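Local coordinates for DNA polymerase III, beta subunit (Thermotoga maritima, PDB 1VPK), which probably tethers DNA polymerases and other proteins to DNA and makes synthesis processive, acting as a head-to-tail homodimer that forms a ring around the duplex, at residues V153-K159 against S183-A189; D60-V65 against S206-E212; L326-F330 against F351-T355. All blocks are in the same frame, centred on the assembly; numbering follows the deposited sequence.

Contact 1: residues V153-K159 against S183-A189; sequences VIFAAAK and SDGFRLA
This is a buried loop-to-hairpin contact within the central domain: the turn leaving helix 143-153 lies against the turn of the beta-hairpin formed by strands 177-183 and 187-194. There, Asp184 N bonds to Arg187 O (3.2 Å), and at Gly185 (88/-22) a CB would jam against Asp184 O. Side chains fix the turn further. Ser183 OG accepts from Gly185 N at 3.1 Å, an ST turn, and Asp184 OD1 (chi1 p) accepts from Phe186 N and Arg187 N, both at 2.9 Å, an Asx turn and Asx motif. Opposite it, residues 154-156 have helical angles, with Ala156 N bonded to Val153 O (3.0 Å), before Ala157 and Ala158 become extended (psi near 140°). The nearest CA pairs include Val153-Ala189 (4.9 Å) and Ala158-Asp184 (4.1 Å). The direct polar link is weak, Ala158 N to Ser183 O at 3.3 Å. Small apolar groups fill the other end: Ala189 CB sits 3.9 Å from Val153 CB and 3.8 Å from Ala156 CB. The guanidinium of Arg187 (chi1 and chi2 p) lays one face over Ala156 CA and Phe155 O, and its NH2 salt-bridges Asp337 on helix 332-341, joining the hairpin to the C-terminal domain. Arg187 NE pairs with Asp184 OD2 (2.8 Å), and one water accepts from Arg187 NH1 (3.2 Å) while donating to Ala157 O (2.8 Å) and Asp184 OD2 (2.9 Å).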
# COMPACT_ATOMS: atom_id res chain seq x y z
N VAL A 153 13.36 3.11 18.42
CA VAL A 153 14.31 2.01 18.39
C VAL A 153 13.85 0.72 17.72
O VAL A 153 14.68 -0.01 17.22
CB VAL A 153 14.83 1.61 19.81
CG1 VAL A 153 15.39 2.88 20.58
CG2 VAL A 153 13.78 0.89 20.61
N ILE A 154 12.53 0.42 17.76
CA ILE A 154 12.05 -0.93 17.46
C ILE A 154 12.37 -1.41 16.04
O ILE A 154 12.58 -2.58 15.82
CB ILE A 154 10.52 -1.10 17.78
CG1 ILE A 154 10.17 -2.59 17.89
CG2 ILE A 154 9.65 -0.31 16.77
CD1 ILE A 154 8.83 -2.82 18.55
N PHE A 155 12.45 -0.49 15.10
CA PHE A 155 12.83 -0.81 13.72
C PHE A 155 14.20 -1.47 13.53
O PHE A 155 14.45 -2.08 12.50
CB PHE A 155 12.80 0.42 12.83
CG PHE A 155 14.00 1.33 13.00
CD1 PHE A 155 14.00 2.34 13.97
CD2 PHE A 155 15.09 1.23 12.15
CE1 PHE A 155 15.07 3.17 14.09
CE2 PHE A 155 16.18 2.06 12.28
CZ PHE A 155 16.16 3.03 13.26
N ALA A 156 15.11 -1.30 14.49
CA ALA A 156 16.46 -1.80 14.34
C ALA A 156 16.59 -3.26 14.88
O ALA A 156 17.62 -3.91 14.65
CB ALA A 156 17.43 -0.87 15.02
N ALA A 157 15.55 -3.78 15.54
CA ALA A 157 15.57 -5.16 16.02
C ALA A 157 15.64 -6.15 14.89
O ALA A 157 15.01 -5.96 13.86
CB ALA A 157 14.34 -5.45 16.85
N ALA A 158 16.40 -7.23 15.10
CA ALA A 158 16.39 -8.38 14.19
C ALA A 158 14.97 -8.92 14.02
O ALA A 158 14.23 -9.09 15.00
CB ALA A 158 17.31 -9.50 14.70
N LYS A 159 14.59 -9.15 12.78
CA LYS A 159 13.26 -9.73 12.48
C LYS A 159 13.30 -11.26 12.48
O LYS A 159 12.26 -11.89 12.58
CB LYS A 159 12.74 -9.20 11.14
CG LYS A 159 12.30 -7.76 11.24
CD LYS A 159 11.94 -7.17 9.91
CE LYS A 159 11.96 -5.65 9.99
NZ LYS A 159 13.36 -5.12 9.91
N SER A 183 18.97 -3.89 18.11
CA SER A 183 19.98 -4.10 17.08
C SER A 183 19.70 -5.38 16.32
O SER A 183 19.05 -6.28 16.84
CB SER A 183 21.36 -4.23 17.72
OG SER A 183 22.33 -4.52 16.73
N ASP A 184 20.23 -5.45 15.09
CA ASP A 184 20.14 -6.63 14.29
C ASP A 184 21.50 -7.12 13.84
O ASP A 184 21.60 -7.94 12.92
CB ASP A 184 19.22 -6.38 13.09
CG ASP A 184 19.80 -5.38 12.07
OD1 ASP A 184 20.93 -4.83 12.24
OD2 ASP A 184 19.06 -5.15 11.10
N GLY A 185 22.55 -6.62 14.49
CA GLY A 185 23.92 -6.99 14.12
C GLY A 185 24.55 -6.13 13.04
O GLY A 185 25.78 -6.07 12.91
N PHE A 186 23.73 -5.46 12.24
CA PHE A 186 24.23 -4.54 11.23
C PHE A 186 24.07 -3.09 11.69
O PHE A 186 24.81 -2.21 11.28
CB PHE A 186 23.48 -4.72 9.92
CG PHE A 186 23.71 -6.05 9.23
CD1 PHE A 186 24.92 -6.34 8.64
CD2 PHE A 186 22.67 -6.97 9.11
CE1 PHE A 186 25.11 -7.57 7.96
CE2 PHE A 186 22.86 -8.17 8.44
CZ PHE A 186 24.06 -8.46 7.87
N ARG A 187 23.04 -2.84 12.47
CA ARG A 187 22.75 -1.49 12.95
C ARG A 187 22.07 -1.57 14.31
O ARG A 187 21.65 -2.64 14.74
CB ARG A 187 21.92 -0.67 11.92
CG ARG A 187 20.84 -1.40 11.12
CD ARG A 187 19.59 -1.62 11.95
NE ARG A 187 18.56 -2.36 11.21
CZ ARG A 187 17.77 -1.85 10.27
NH1 ARG A 187 16.87 -2.63 9.71
NH2 ARG A 187 17.84 -0.60 9.92
N LEU A 188 22.02 -0.44 14.98
CA LEU A 188 21.58 -0.35 16.35
C LEU A 188 20.92 1.00 16.56
O LEU A 188 21.34 2.02 15.99
CB LEU A 188 22.79 -0.53 17.27
CG LEU A 188 22.58 -0.28 18.78
CD1 LEU A 188 23.56 -1.13 19.57
CD2 LEU A 188 22.82 1.18 19.11
N ALA A 189 19.87 0.98 17.36
CA ALA A 189 19.16 2.18 17.78
C ALA A 189 19.15 2.23 19.30
O ALA A 189 18.92 1.20 19.95
CB ALA A 189 17.71 2.15 17.27
O HOH W 1 16.17 -5.32 11.36

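Contact 2: residues D60-V65 against S206-E212; sequences DLETGV and SLKSMKE
Hydroxyl and charged groups, rather than an oily core, dominate the join between the turn 60-62 with the start of strand 63-68 and the N-terminal end of helix 207-218. Thr63 OG1 and Ser209 OG lie 2.7 Å apart in a hydrogen bond at the point of closest backbone approach (CA-CA 5.8 Å). Beside it, Ser206 OG does two jobs: as N-cap (chi1 p) it accepts from Ser209 N at 3.0 Å, and it donates to Glu62 OE1 at 2.7 Å, so the cap itself is tied to the other segment. Strand 63-65 and helix 207-212 run nearly parallel, 23° apart, with axes 9.3 Å at closest approach. Before the strand, Asp60 (chi1 p) folds its OD1 back onto Glu62 N and Thr63 N, each at 2.8 Å, an Asx turn and Asx motif that closes the tight turn between strands 53-59 and 63-68; Leu61 has positive phi (78/-12) there. Strand 63-68 belongs to the N-terminal domain yet pairs with strand 241-246 of the central domain, in a sheet running across both, and helix 207-218 of the central domain packs on this junction. The other oxygen, Asp60 OD2, forms a salt bridge with Lys208 NZ at 2.9 Å; the ammonium also donates to Leu33 O. One turn on from Ser209, Glu212 (chi1 t, chi2 p) lies along the strand, its CG 3.9 Å from Thr63 CG2 and its OE2 3.3 Å from Val65 CG2, while its OE1 accepts from Asn215 ND2.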
# COMPACT_ATOMS: atom_id res chain seq x y z
N ASP A 60 -0.09 -15.80 23.35
CA ASP A 60 0.69 -16.80 22.64
C ASP A 60 1.63 -17.56 23.56
O ASP A 60 2.56 -18.17 23.11
CB ASP A 60 1.51 -16.13 21.55
CG ASP A 60 2.53 -15.15 22.08
OD1 ASP A 60 2.80 -15.12 23.30
OD2 ASP A 60 3.08 -14.39 21.25
N LEU A 61 1.38 -17.53 24.85
CA LEU A 61 2.21 -18.19 25.86
C LEU A 61 3.52 -17.46 26.23
O LEU A 61 4.18 -17.81 27.22
CB LEU A 61 2.52 -19.66 25.51
CG LEU A 61 1.32 -20.61 25.19
CD1 LEU A 61 1.82 -22.00 25.13
CD2 LEU A 61 0.24 -20.49 26.24
N GLU A 62 3.90 -16.45 25.45
CA GLU A 62 5.03 -15.59 25.84
C GLU A 62 4.50 -14.21 26.28
O GLU A 62 4.98 -13.68 27.27
CB GLU A 62 6.03 -15.44 24.69
CG GLU A 62 7.01 -14.25 24.87
CD GLU A 62 8.00 -14.12 23.72
OE1 GLU A 62 7.55 -13.70 22.61
OE2 GLU A 62 9.20 -14.43 23.97
N THR A 63 3.52 -13.66 25.54
CA THR A 63 2.81 -12.43 25.93
C THR A 63 1.33 -12.80 26.25
O THR A 63 0.72 -13.59 25.52
CB THR A 63 2.84 -11.37 24.77
OG1 THR A 63 4.18 -11.14 24.30
CG2 THR A 63 2.17 -10.01 25.20
N GLY A 64 0.77 -12.25 27.31
CA GLY A 64 -0.63 -12.41 27.68
C GLY A 64 -1.24 -11.07 28.00
O GLY A 64 -0.58 -10.18 28.62
N VAL A 65 -2.48 -10.86 27.56
CA VAL A 65 -3.18 -9.62 27.79
C VAL A 65 -4.52 -9.96 28.37
O VAL A 65 -5.22 -10.82 27.82
CB VAL A 65 -3.46 -8.87 26.51
CG1 VAL A 65 -4.30 -7.58 26.81
CG2 VAL A 65 -2.20 -8.51 25.81
N SER A 206 10.98 -9.74 23.71
CA SER A 206 10.95 -10.19 22.31
C SER A 206 10.31 -9.13 21.43
O SER A 206 9.57 -8.26 21.92
CB SER A 206 10.17 -11.52 22.14
OG SER A 206 8.73 -11.32 22.16
N LEU A 207 10.57 -9.21 20.13
CA LEU A 207 9.99 -8.26 19.21
C LEU A 207 8.46 -8.38 19.20
O LEU A 207 7.77 -7.36 19.21
CB LEU A 207 10.55 -8.46 17.81
CG LEU A 207 10.09 -7.49 16.72
CD1 LEU A 207 10.26 -6.04 17.13
CD2 LEU A 207 10.87 -7.80 15.49
N LYS A 208 7.95 -9.62 19.24
CA LYS A 208 6.50 -9.83 19.32
C LYS A 208 5.89 -9.18 20.59
O LYS A 208 4.85 -8.54 20.52
CB LYS A 208 6.12 -11.30 19.18
CG LYS A 208 4.59 -11.48 19.28
CD LYS A 208 3.93 -12.34 18.26
CE LYS A 208 2.44 -12.55 18.62
NZ LYS A 208 2.07 -13.94 18.57
N SER A 209 6.57 -9.30 21.73
CA SER A 209 6.11 -8.69 22.96
C SER A 209 6.08 -7.17 22.84
O SER A 209 5.13 -6.53 23.22
CB SER A 209 6.99 -9.11 24.14
OG SER A 209 6.75 -10.44 24.54
N MET A 210 7.13 -6.63 22.23
CA MET A 210 7.28 -5.19 22.02
C MET A 210 6.29 -4.53 21.09
O MET A 210 5.90 -3.39 21.34
CB MET A 210 8.72 -4.91 21.57
CG MET A 210 9.73 -5.14 22.69
SD MET A 210 9.45 -4.12 24.14
CE MET A 210 9.63 -2.42 23.55
N LYS A 211 5.85 -5.27 20.07
CA LYS A 211 4.76 -4.84 19.21
C LYS A 211 3.41 -4.78 19.95
O LYS A 211 2.55 -3.92 19.67
CB LYS A 211 4.70 -5.76 17.99
CG LYS A 211 5.91 -5.52 17.04
CD LYS A 211 5.82 -6.35 15.76
CE LYS A 211 7.12 -6.34 14.84
NZ LYS A 211 7.20 -7.68 14.07
N GLU A 212 3.24 -5.65 20.93
CA GLU A 212 2.07 -5.55 21.77
C GLU A 212 2.23 -4.34 22.69
O GLU A 212 1.27 -3.62 22.91
CB GLU A 212 1.80 -6.86 22.55
CG GLU A 212 0.65 -6.78 23.54
CD GLU A 212 -0.70 -6.31 22.97
OE1 GLU A 212 -0.98 -6.32 21.75
OE2 GLU A 212 -1.55 -5.98 23.80

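Contact 3: residues L326-F330 against F351-T355; sequences LVIAF and FVDST
The segment 326-330 is an extended strand, with phi from -156° to -112° and psi from 126° to 158°, and the end-to-end directions of 326-330 and 351-354 are 81° apart. After Phe351, ending strand 346-351, the backbone turns at Val352 (-112/-68) and Ser354 (-62/-20), so that Ser354 comes up to Ile328, CA to CA 4.7 Å. On the strand, Leu326 and Ile328 direct their CA-to-CB bonds toward this loop. Leu326 (chi1 t, chi2 p) brings CD2 to 3.3 Å from Phe351 CB and CD1 to 3.9 Å from Ser354 N. Ile328, with both chi angles t, puts CG2 3.9 Å from Phe351 CE2 and CD1 3.3 Å from Asp353 O. Phe330 CE2 meets the edge of the Phe351 ring at CE2, 3.9 Å away. Phe351 also touches Ile296 and Cys358, placing it between the two sheets of the C-terminal domain: strand 326-330 is an outermost strand of one, and strands 346-351 and 358-362 belong to the other. The polar connection is indirect, through a water that accepts from Ala329 N and donates to Ser354 O, both at 2.9 Å. With apolar packing and one bridging water, the join depends on side-chain fit rather than on direct backbone pairing.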
# COMPACT_ATOMS: atom_id res chain seq x y z
N LEU A 326 37.38 11.09 4.16
CA LEU A 326 37.11 9.67 4.35
C LEU A 326 36.31 9.13 3.18
O LEU A 326 35.44 9.81 2.67
CB LEU A 326 36.32 9.46 5.63
CG LEU A 326 35.84 8.06 5.99
CD1 LEU A 326 37.02 7.11 6.15
CD2 LEU A 326 35.03 8.17 7.26
N VAL A 327 36.68 7.93 2.71
CA VAL A 327 35.88 7.15 1.79
C VAL A 327 35.39 5.91 2.58
O VAL A 327 36.20 5.22 3.23
CB VAL A 327 36.70 6.78 0.56
CG1 VAL A 327 35.87 5.86 -0.39
CG2 VAL A 327 37.18 8.04 -0.14
N ILE A 328 34.08 5.68 2.60
CA ILE A 328 33.45 4.66 3.45
C ILE A 328 32.10 4.20 2.85
O ILE A 328 31.37 5.01 2.36
CB ILE A 328 33.27 5.15 4.92
CG1 ILE A 328 32.75 4.03 5.82
CG2 ILE A 328 32.31 6.35 5.01
CD1 ILE A 328 32.82 4.35 7.29
N ALA A 329 31.79 2.90 2.88
CA ALA A 329 30.56 2.37 2.23
C ALA A 329 29.56 1.81 3.23
O ALA A 329 29.95 1.17 4.24
CB ALA A 329 30.93 1.24 1.18
N PHE A 330 28.28 1.99 2.90
CA PHE A 330 27.15 1.46 3.68
C PHE A 330 26.04 0.85 2.82
O PHE A 330 25.91 1.16 1.63
CB PHE A 330 26.53 2.57 4.51
CG PHE A 330 27.45 3.15 5.54
CD1 PHE A 330 27.61 2.53 6.76
CD2 PHE A 330 28.17 4.30 5.28
CE1 PHE A 330 28.48 3.05 7.69
CE2 PHE A 330 29.02 4.81 6.21
CZ PHE A 330 29.17 4.19 7.39
N PHE A 351 32.38 9.38 12.17
CA PHE A 351 33.13 8.27 11.62
C PHE A 351 34.51 8.20 12.26
O PHE A 351 35.06 9.23 12.71
CB PHE A 351 33.36 8.44 10.13
CG PHE A 351 32.12 8.76 9.31
CD1 PHE A 351 31.72 10.04 9.12
CD2 PHE A 351 31.39 7.75 8.69
CE1 PHE A 351 30.62 10.36 8.35
CE2 PHE A 351 30.28 8.07 7.89
CZ PHE A 351 29.91 9.39 7.74
N VAL A 352 35.10 7.00 12.21
CA VAL A 352 36.49 6.78 12.61
C VAL A 352 37.26 6.43 11.34
O VAL A 352 38.04 7.23 10.86
CB VAL A 352 36.61 5.71 13.76
CG1 VAL A 352 38.09 5.49 14.22
CG2 VAL A 352 35.86 6.14 14.99
N ASP A 353 36.96 5.26 10.77
CA ASP A 353 37.72 4.61 9.69
C ASP A 353 36.72 3.95 8.75
O ASP A 353 35.57 3.77 9.10
CB ASP A 353 38.54 3.42 10.23
CG ASP A 353 39.67 3.84 11.06
OD1 ASP A 353 40.19 4.97 10.84
OD2 ASP A 353 40.05 3.05 11.94
N SER A 354 37.21 3.52 7.59
CA SER A 354 36.38 2.83 6.59
C SER A 354 35.84 1.51 7.15
O SER A 354 34.85 0.98 6.66
CB SER A 354 37.19 2.59 5.30
OG SER A 354 38.16 1.54 5.45
N THR A 355 36.47 1.00 8.20
CA THR A 355 36.13 -0.31 8.79
C THR A 355 35.42 -0.21 10.14
O THR A 355 35.12 -1.22 10.74
CB THR A 355 37.38 -1.17 8.93
OG1 THR A 355 38.35 -0.49 9.73
CG2 THR A 355 37.97 -1.38 7.54
O HOH W 2 33.79 1.08 3.99

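In the fold
From the N terminus, contact 2 opens at 60-65 and closes at 206-212, a long loop that carries the chain out of the N-terminal domain and well into the central one. Contact 1, 153-159 with 183-189, opens and closes within that loop; contact 3 follows in series in the C-terminal domain. Contacts 1 and 2 touch: Ile154 CG1 lies 3.5 Å from Leu207 CD1. Toward the C-terminal side, strand 187-194 pairs with strand 368-372, linking the central and C-terminal domains as strand 63-68 links the N-terminal and central ones. Contact 3 touches neither: its centre is about 20 Å from that of contact 1 and about 38 Å from that of contact 2, nearest atoms about 7 Å and about 22 Å.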